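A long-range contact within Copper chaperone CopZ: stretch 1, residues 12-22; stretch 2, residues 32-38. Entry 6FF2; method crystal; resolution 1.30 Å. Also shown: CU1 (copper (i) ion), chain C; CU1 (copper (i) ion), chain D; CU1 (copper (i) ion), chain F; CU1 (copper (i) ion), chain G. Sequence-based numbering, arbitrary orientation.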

# COMPACT_ATOMS: atom_id res chain seq x y z
N SER A 12 4.10 6.15 -0.50
CA SER A 12 3.02 7.12 -0.22
C SER A 12 2.21 6.87 0.99
O SER A 12 1.40 7.72 1.31
CB SER A 12 2.06 7.20 -1.41
OG SER A 12 1.53 5.93 -1.67
N CYS A 13 2.33 5.72 1.61
CA CYS A 13 1.43 5.32 2.70
C CYS A 13 2.03 4.20 3.52
O CYS A 13 3.10 3.68 3.21
CB CYS A 13 0.05 4.82 2.16
SG CYS A 13 0.09 3.20 1.37
N GLY A 14 1.34 3.85 4.61
CA GLY A 14 1.75 2.74 5.47
C GLY A 14 1.94 1.39 4.80
O GLY A 14 2.78 0.62 5.22
N HIS A 15 1.20 1.10 3.71
CA HIS A 15 1.41 -0.13 2.95
C HIS A 15 2.79 -0.14 2.24
O HIS A 15 3.45 -1.19 2.20
CB HIS A 15 0.37 -0.29 1.85
CG HIS A 15 -1.01 -0.55 2.35
ND1 HIS A 15 -2.06 0.29 2.06
CD2 HIS A 15 -1.52 -1.58 3.06
CE1 HIS A 15 -3.17 -0.19 2.61
NE2 HIS A 15 -2.87 -1.34 3.19
N CYS A 16 3.20 1.03 1.74
CA CYS A 16 4.49 1.20 1.06
C CYS A 16 5.61 0.97 2.10
O CYS A 16 6.57 0.20 1.87
CB CYS A 16 4.67 2.57 0.45
SG CYS A 16 3.54 2.90 -0.93
N LYS A 17 5.44 1.59 3.24
CA LYS A 17 6.38 1.42 4.37
C LYS A 17 6.53 -0.04 4.72
O LYS A 17 7.66 -0.57 4.87
CB LYS A 17 5.97 2.27 5.54
CG LYS A 17 6.62 1.94 6.88
CD LYS A 17 6.30 3.08 7.82
CE LYS A 17 6.70 2.80 9.25
NZ LYS A 17 8.16 2.94 9.45
N SER A 18 5.44 -0.75 4.89
CA SER A 18 5.49 -2.12 5.28
C SER A 18 6.21 -2.96 4.24
O SER A 18 7.03 -3.84 4.57
CB SER A 18 4.07 -2.61 5.52
OG SER A 18 4.15 -3.94 5.87
N ALA A 19 5.91 -2.72 2.97
CA ALA A 19 6.48 -3.49 1.90
C ALA A 19 8.02 -3.30 1.81
O ALA A 19 8.74 -4.26 1.50
CB ALA A 19 5.84 -3.13 0.56
N VAL A 20 8.44 -2.04 1.93
CA VAL A 20 9.89 -1.71 1.86
C VAL A 20 10.58 -2.34 3.06
O VAL A 20 11.63 -3.02 2.88
CB VAL A 20 10.05 -0.20 1.72
CG1 VAL A 20 11.51 0.21 1.96
CG2 VAL A 20 9.62 0.26 0.32
N GLU A 21 10.04 -2.16 4.24
CA GLU A 21 10.72 -2.75 5.43
C GLU A 21 10.78 -4.29 5.33
O GLU A 21 11.80 -4.88 5.67
CB GLU A 21 10.05 -2.27 6.73
CG GLU A 21 10.27 -0.80 6.99
CD GLU A 21 9.65 -0.26 8.24
OE1 GLU A 21 9.03 -1.03 9.02
OE2 GLU A 21 9.75 0.98 8.41
N SER A 22 9.72 -4.95 4.87
CA SER A 22 9.77 -6.39 4.73
C SER A 22 10.78 -6.86 3.73
O SER A 22 11.49 -7.82 3.98
CB SER A 22 8.42 -6.98 4.33
OG SER A 22 7.63 -6.89 5.48
N SER A 32 17.64 -4.38 10.68
CA SER A 32 16.38 -3.71 10.72
C SER A 32 16.30 -2.67 9.62
O SER A 32 17.32 -2.24 9.06
CB SER A 32 16.21 -3.04 12.11
OG SER A 32 17.04 -1.92 12.28
N ALA A 33 15.09 -2.19 9.33
CA ALA A 33 14.87 -1.14 8.37
C ALA A 33 13.75 -0.24 8.89
O ALA A 33 12.72 -0.78 9.37
CB ALA A 33 14.49 -1.74 7.01
N ASP A 34 13.91 1.07 8.76
CA ASP A 34 12.91 2.06 9.27
C ASP A 34 12.69 3.12 8.20
O ASP A 34 13.57 3.93 7.89
CB ASP A 34 13.49 2.64 10.56
CG ASP A 34 12.60 3.70 11.19
OD1 ASP A 34 11.41 3.72 10.94
OD2 ASP A 34 13.12 4.49 11.97
N VAL A 35 11.50 3.07 7.59
CA VAL A 35 11.05 4.03 6.61
C VAL A 35 10.48 5.25 7.30
O VAL A 35 9.58 5.13 8.16
CB VAL A 35 9.96 3.44 5.71
CG1 VAL A 35 9.30 4.56 4.87
CG2 VAL A 35 10.56 2.27 4.86
N ASN A 36 10.95 6.42 6.92
CA ASN A 36 10.29 7.70 7.28
C ASN A 36 9.50 8.17 6.08
O ASN A 36 10.05 8.67 5.12
CB ASN A 36 11.31 8.75 7.70
CG ASN A 36 10.70 10.07 8.07
OD1 ASN A 36 9.57 10.33 7.77
ND2 ASN A 36 11.49 10.92 8.68
N LEU A 37 8.18 8.01 6.15
CA LEU A 37 7.33 8.37 5.00
C LEU A 37 7.32 9.85 4.72
O LEU A 37 7.10 10.26 3.58
CB LEU A 37 5.88 7.89 5.23
CG LEU A 37 5.67 6.40 5.09
CD1 LEU A 37 4.25 6.08 5.53
CD2 LEU A 37 5.92 5.91 3.67
N GLU A 38 7.60 10.64 5.75
CA GLU A 38 7.51 12.11 5.63
C GLU A 38 8.67 12.68 4.81
O GLU A 38 8.48 13.66 4.13
CB GLU A 38 7.50 12.80 6.98
CG GLU A 38 6.40 12.38 7.95
CD GLU A 38 6.43 13.23 9.22
OE1 GLU A 38 7.54 13.66 9.65
OE2 GLU A 38 5.33 13.47 9.79
CU CU1 C . 1.43 3.18 -0.36
CU CU1 D . -2.00 2.20 1.41
CU CU1 F . 2.09 1.20 -1.93
CU CU1 G . -1.19 3.21 -0.81

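The helix that starts at Gly14 lies against the strand that carries Ala33, Asp34 and Val35, the two running nearly antiparallel at 155° between their N-to-C directions, with axes 7.9 Å apart at closest approach. The register is set by two pairings: Lys17 CA lies 5.8 Å from Val35 CA, and Glu21 CA lies 5.3 Å from Ala33 CA. One helical turn is thus matched to two strand residues, the period at which each element returns a side chain to the same face. On the helix, Lys17, Val20 and Glu21 point toward the strand; on the strand, Ala33 and Val35 point back, with Asp34 between them turned away. Leu37, in the loop that follows, also points toward the helix.

The polar centre of the contact is Glu21. With chi1 m and chi2 t, its side chain is extended and brings OE2 to the strand backbone. Glu21 OE2 accepts a hydrogen bond from Val35 N at 2.8 Å, almost perfectly straight at 176°. Lys17, one turn earlier, reaches the same place: its chain is t through chi3 and turns at chi4 (p), so that Lys17 NZ donates to Val35 O at 2.9 Å. Val35 is therefore held by both its backbone N and its backbone O. The two helix side chains also brace each other, since Lys17 NZ forms a salt bridge with Glu21 OE2 at 2.7 Å. Asp34 joins more loosely: although its CA-to-CB bond points away, its end comes nearer, and Lys17 NZ to Asp34 OD1 is a long salt bridge at 3.7 Å. The lysine charge helps offset the proximity of two acids, Glu21 OE2 and Asp34 OD1, 4.1 Å apart.

Beneath this network the contact is apolar. Val20 and Val35 are both buried and meet at 3.7 Å between Val20 CG1 and Val35 CG2, compact branched side chains suited to a close helix-strand approach. The aliphatic part of Lys17 adds to the packing, with Lys17 CG 3.8 Å from Val35 CB. Ala33 suits the close Glu21 pairing: Ala33 CB sits 4.3 Å from Glu21 CG.

Leu37 covers the helix start. Leu37 CD1 lies 3.5 Å from Cys13 O, the N-cap residue's carbonyl, which accepts a hydrogen bond from Lys17 N at 3.1 Å, while Leu37 CD2 packs 4.1 Å from Lys17 CB. Cys13 points its own side chain away from the strand, and its SG binds copper, as befits a copper chaperone. In all, the two stretches bury 397 Å² between them.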